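Local coordinates for putative peptide ABC-transport system periplasmic peptide-binding protein (Campylobacter jejuni, PDB 4OEU) that binds a nickel ion together with a free histidine and probably serves as the periplasmic solute-binding component of an ABC importer, at residues L7-E12 against V483-N488; N13-I18 against D25-I30. All coordinates share one frame; numbering follows the deposited sequence.

Contact 1: L7-E12 against V483-N488; sequences LIIAVE and VGFTWN
Ile9 of the strand meets Phe485 across this contact: its CG2 methyl comes to the rim of the phenyl ring, near the ring plane, 3.8 Å from CZ. The first torsion of Ile9 (chi1 -54°) sets CG2 trans to the backbone N, and the other branch, ending in CD1, reaches the CG2 methyl of Thr486 at the looser distance of 4.3 Å. Further along, the side chain of Ala10 points away from the loop and packs on Ala215 of strand 214-216, but its carbonyl O faces the same ring edge, 4.0 Å from Phe485 CZ. Strand 6-11 is an outermost strand of a mixed four-stranded sheet, running parallel to strand 191-196, and the loop of residues 483-488, close to the C-terminus, lies against it mainly through side chains. In that loop a type I beta turn runs from Gly484 to Trp487, closed by the backbone hydrogen bond from Trp487 N to Gly484 O (3.1 Å). The turn puts Phe485 and Thr486 at its middle positions, both directed at the strand. Thr486 also covers its neighbour, with CG2 lying 3.5 Å above the plane of the Phe485 ring, displaced toward the rim. Val11 then adds CG1, 4.3 Å from Phe485 CZ, in an oblique approach. Beyond the strand end, Glu12 turns to His481, to which its OE2 is hydrogen-bonded.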
# COMPACT_ATOMS: atom_id res chain seq x y z
N LEU A 7 -3.00 -5.63 -24.68
CA LEU A 7 -3.33 -4.58 -23.74
C LEU A 7 -2.05 -4.01 -23.14
O LEU A 7 -1.18 -4.77 -22.71
CB LEU A 7 -4.25 -5.09 -22.63
CG LEU A 7 -5.10 -4.00 -21.97
CD1 LEU A 7 -5.85 -3.23 -23.02
CD2 LEU A 7 -6.07 -4.59 -20.95
N ILE A 8 -1.93 -2.69 -23.14
CA ILE A 8 -0.76 -2.02 -22.58
C ILE A 8 -1.15 -1.02 -21.50
O ILE A 8 -1.81 -0.01 -21.78
CB ILE A 8 0.06 -1.31 -23.67
CG1 ILE A 8 0.41 -2.29 -24.80
CG2 ILE A 8 1.34 -0.72 -23.09
CD1 ILE A 8 1.27 -1.69 -25.89
N ILE A 9 -0.75 -1.31 -20.27
CA ILE A 9 -1.07 -0.48 -19.12
C ILE A 9 0.19 0.06 -18.46
O ILE A 9 1.19 -0.66 -18.33
CB ILE A 9 -1.91 -1.27 -18.09
CG1 ILE A 9 -3.14 -1.88 -18.77
CG2 ILE A 9 -2.32 -0.37 -16.93
CD1 ILE A 9 -3.81 -2.99 -17.98
N ALA A 10 0.16 1.32 -18.05
CA ALA A 10 1.29 1.89 -17.35
C ALA A 10 1.07 1.87 -15.84
O ALA A 10 -0.03 2.17 -15.37
CB ALA A 10 1.56 3.31 -17.84
N VAL A 11 2.10 1.49 -15.10
CA VAL A 11 2.06 1.58 -13.64
C VAL A 11 3.32 2.32 -13.17
O VAL A 11 4.37 2.22 -13.81
CB VAL A 11 1.97 0.19 -12.96
CG1 VAL A 11 0.77 -0.59 -13.47
CG2 VAL A 11 3.25 -0.60 -13.15
N GLU A 12 3.21 3.05 -12.06
CA GLU A 12 4.33 3.86 -11.59
C GLU A 12 5.37 3.04 -10.83
O GLU A 12 6.56 3.36 -10.88
CB GLU A 12 3.84 5.02 -10.72
CG GLU A 12 3.19 4.60 -9.40
CD GLU A 12 2.94 5.78 -8.46
OE1 GLU A 12 3.78 6.70 -8.42
OE2 GLU A 12 1.90 5.77 -7.76
N VAL A 483 -2.95 0.94 -6.42
CA VAL A 483 -2.83 -0.50 -6.61
C VAL A 483 -4.19 -1.17 -6.45
O VAL A 483 -4.92 -0.91 -5.49
CB VAL A 483 -1.83 -1.13 -5.61
CG1 VAL A 483 -1.94 -2.65 -5.61
CG2 VAL A 483 -0.40 -0.70 -5.94
N GLY A 484 -4.53 -2.01 -7.43
CA GLY A 484 -5.81 -2.68 -7.44
C GLY A 484 -6.70 -2.24 -8.58
O GLY A 484 -7.76 -2.82 -8.80
N PHE A 485 -6.27 -1.24 -9.35
CA PHE A 485 -7.12 -0.76 -10.43
C PHE A 485 -7.12 -1.75 -11.59
O PHE A 485 -7.99 -1.69 -12.47
CB PHE A 485 -6.71 0.65 -10.88
CG PHE A 485 -5.51 0.70 -11.78
CD1 PHE A 485 -5.66 0.73 -13.15
CD2 PHE A 485 -4.23 0.76 -11.24
CE1 PHE A 485 -4.56 0.80 -13.99
CE2 PHE A 485 -3.12 0.83 -12.07
CZ PHE A 485 -3.28 0.85 -13.44
N THR A 486 -6.17 -2.68 -11.58
CA THR A 486 -6.12 -3.73 -12.59
C THR A 486 -6.63 -5.07 -12.05
O THR A 486 -6.30 -6.13 -12.59
CB THR A 486 -4.68 -3.95 -13.11
OG1 THR A 486 -3.85 -4.39 -12.02
CG2 THR A 486 -4.11 -2.65 -13.68
N TRP A 487 -7.45 -5.03 -11.00
CA TRP A 487 -7.87 -6.25 -10.30
C TRP A 487 -8.67 -7.21 -11.18
O TRP A 487 -8.61 -8.42 -10.97
CB TRP A 487 -8.68 -5.88 -9.05
CG TRP A 487 -10.05 -5.34 -9.33
CD1 TRP A 487 -10.38 -4.05 -9.62
CD2 TRP A 487 -11.29 -6.07 -9.30
NE1 TRP A 487 -11.74 -3.94 -9.80
CE2 TRP A 487 -12.32 -5.16 -9.60
CE3 TRP A 487 -11.62 -7.41 -9.05
CZ2 TRP A 487 -13.66 -5.54 -9.67
CZ3 TRP A 487 -12.95 -7.79 -9.11
CH2 TRP A 487 -13.95 -6.86 -9.42
N ASN A 488 -9.41 -6.68 -12.15
CA ASN A 488 -10.21 -7.55 -13.01
C ASN A 488 -9.78 -7.48 -14.48
O ASN A 488 -10.59 -7.67 -15.39
CB ASN A 488 -11.70 -7.22 -12.88
CG ASN A 488 -12.11 -5.98 -13.65
OD1 ASN A 488 -11.47 -4.93 -13.57
ND2 ASN A 488 -13.19 -6.11 -14.42

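Contact 2: N13-I18 against D25-I30; sequences NEIARI and DHDAVI. With NI (nickel (II) ion), chain C; HIS (histidine), chain D.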
# COMPACT_ATOMS: atom_id res chain seq x y z
N ASN A 13 4.95 1.99 -10.14
CA ASN A 13 5.87 1.24 -9.30
C ASN A 13 6.24 -0.11 -9.89
O ASN A 13 5.38 -0.83 -10.41
CB ASN A 13 5.29 1.04 -7.89
CG ASN A 13 5.45 2.26 -7.01
OD1 ASN A 13 4.56 3.11 -6.94
ND2 ASN A 13 6.60 2.37 -6.35
N GLU A 14 7.51 -0.46 -9.76
CA GLU A 14 8.04 -1.71 -10.29
C GLU A 14 8.61 -2.53 -9.14
O GLU A 14 9.00 -1.97 -8.12
CB GLU A 14 9.12 -1.41 -11.34
CG GLU A 14 9.57 -2.58 -12.19
CD GLU A 14 10.64 -2.17 -13.20
OE1 GLU A 14 11.01 -0.98 -13.23
OE2 GLU A 14 11.10 -3.04 -13.97
N ILE A 15 8.65 -3.85 -9.28
CA ILE A 15 9.19 -4.69 -8.22
C ILE A 15 10.34 -5.52 -8.77
O ILE A 15 10.35 -5.88 -9.95
CB ILE A 15 8.09 -5.59 -7.59
CG1 ILE A 15 8.59 -6.30 -6.33
CG2 ILE A 15 7.55 -6.60 -8.60
CD1 ILE A 15 7.48 -6.95 -5.50
N ALA A 16 11.31 -5.84 -7.92
CA ALA A 16 12.48 -6.60 -8.33
C ALA A 16 12.17 -8.09 -8.44
O ALA A 16 12.73 -8.79 -9.29
CB ALA A 16 13.64 -6.36 -7.38
N ARG A 17 11.30 -8.57 -7.56
CA ARG A 17 10.99 -10.00 -7.50
C ARG A 17 9.48 -10.27 -7.63
O ARG A 17 8.69 -9.93 -6.73
CB ARG A 17 11.53 -10.59 -6.19
CG ARG A 17 13.05 -10.46 -6.03
CD ARG A 17 13.53 -10.93 -4.68
NE ARG A 17 13.11 -10.03 -3.61
CZ ARG A 17 13.51 -10.13 -2.34
NH1 ARG A 17 14.33 -11.11 -1.99
NH2 ARG A 17 13.09 -9.25 -1.44
N ILE A 18 9.09 -10.90 -8.73
CA ILE A 18 7.68 -11.18 -9.01
C ILE A 18 7.27 -12.45 -8.26
O ILE A 18 7.23 -13.55 -8.81
CB ILE A 18 7.43 -11.32 -10.52
CG1 ILE A 18 8.01 -10.11 -11.25
CG2 ILE A 18 5.93 -11.46 -10.82
CD1 ILE A 18 7.89 -10.19 -12.75
N ASP A 25 2.54 -4.48 -1.61
CA ASP A 25 1.39 -3.70 -2.06
C ASP A 25 1.80 -2.50 -2.93
O ASP A 25 1.13 -1.47 -2.91
CB ASP A 25 0.57 -3.22 -0.87
CG ASP A 25 -0.10 -4.36 -0.12
OD1 ASP A 25 -0.38 -5.41 -0.75
OD2 ASP A 25 -0.36 -4.20 1.09
N HIS A 26 2.89 -2.64 -3.67
CA HIS A 26 3.37 -1.56 -4.52
C HIS A 26 3.52 -2.02 -5.97
O HIS A 26 4.38 -1.51 -6.68
CB HIS A 26 4.71 -1.03 -4.02
CG HIS A 26 4.59 0.03 -2.97
ND1 HIS A 26 4.27 -0.26 -1.66
CD2 HIS A 26 4.77 1.37 -3.02
CE1 HIS A 26 4.25 0.86 -0.95
NE2 HIS A 26 4.54 1.86 -1.76
N ASP A 27 2.74 -3.00 -6.39
CA ASP A 27 2.90 -3.53 -7.74
C ASP A 27 1.59 -4.05 -8.33
O ASP A 27 0.61 -4.22 -7.61
CB ASP A 27 3.93 -4.66 -7.74
CG ASP A 27 3.38 -5.93 -7.17
OD1 ASP A 27 3.57 -6.16 -5.96
OD2 ASP A 27 2.71 -6.68 -7.91
N ALA A 28 1.62 -4.33 -9.62
CA ALA A 28 0.43 -4.79 -10.32
C ALA A 28 0.65 -6.16 -10.95
O ALA A 28 -0.30 -6.78 -11.42
CB ALA A 28 0.03 -3.78 -11.40
N VAL A 29 1.89 -6.64 -10.95
CA VAL A 29 2.25 -7.87 -11.66
C VAL A 29 2.04 -9.16 -10.85
O VAL A 29 1.84 -10.23 -11.44
CB VAL A 29 3.72 -7.82 -12.14
CG1 VAL A 29 3.89 -6.74 -13.20
CG2 VAL A 29 4.66 -7.57 -10.96
N ILE A 30 2.07 -9.07 -9.52
CA ILE A 30 1.93 -10.27 -8.69
C ILE A 30 0.51 -10.83 -8.75
O ILE A 30 0.32 -12.05 -8.83
CB ILE A 30 2.32 -10.00 -7.22
CG1 ILE A 30 3.80 -9.64 -7.11
CG2 ILE A 30 2.02 -11.23 -6.35
CD1 ILE A 30 4.33 -9.61 -5.67
NI NI C . 4.38 3.87 -1.45
N HIS D . 4.74 3.68 0.44
CA HIS D . 5.55 4.82 0.86
C HIS D . 5.11 6.08 0.14
O HIS D . 4.38 6.00 -0.84
CB HIS D . 7.02 4.56 0.56
CG HIS D . 7.35 4.49 -0.89
ND1 HIS D . 6.45 3.98 -1.83
CD2 HIS D . 8.45 4.84 -1.60
CE1 HIS D . 7.00 4.03 -3.03
NE2 HIS D . 8.21 4.56 -2.92
OXT HIS D . 5.50 7.20 0.49
O HOH W 1 3.98 -3.25 -11.46
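Asn13 and His26 lie side by side and point the same way, with the amide plane turned 80° from the imidazole. The amide nitrogen sits at the edge of the ring, near its plane, ND2 being 3.9 Å from His26 CD2, while Asn13 CB rests against the backbone carbonyl, 3.0 Å from His26 O. With CG trans to its own carbonyl carbon (chi1 -86°), His26 extends NE2 to the nickel ion at 2.0 Å; its other ring nitrogen, ND1, is hydrogen-bonded to Glu24 O, which would help fix the ring's rotation. The free histidine grips the same metal through N, O and ND1, and His480 and His481 complete the six ligands, an arrangement consistent with recognition of nickel as its histidine complex; Arg344 and Gly383 also hydrogen-bond the bound histidine. In a solute-binding protein of family 5 this site probably corresponds to the ligand cleft between the lobes. Away from the metal the contact becomes apolar. Ile15 passes obliquely over Val29, CG2 to CG2 at 3.9 Å, and meets Ile30 at about a right angle through their CD1 methyls. Ile18 likewise crosses Val29 nearly perpendicularly, its CG2 coming within 4.1 Å of Val29 CG2. Asp27 crosses Ile15, its OD1 4.0 Å from Ile15 CD1, while OD2 accepts from Ile30 N at 3.0 Å and 165°, a capping bond ahead of helix 30-33. A water bridges the two backbones, donating to Asn13 O and accepting from Ala28 N.

Overall arrangement
From the N terminus the chain first runs through strand 6-11, whose side chains receive the loop of residues 483-488 in contact 1, closing a loop that spans nearly the whole protein. It then leaves the strand directly into residues 13-18 and comes back after six intervening residues, so contact 2 closes a short local loop that ends where helix 30-33 begins, nested inside the large one. The two contacts touch: Val483 packs its CG2 on Asp25 O and its CG1 on Asp27 O, and Val11 CG1 lies beside Ala28 CB. Together they join the edge of the four-stranded sheet, the C-terminal loop and the segment before helix 30-33 that supplies a nickel ligand.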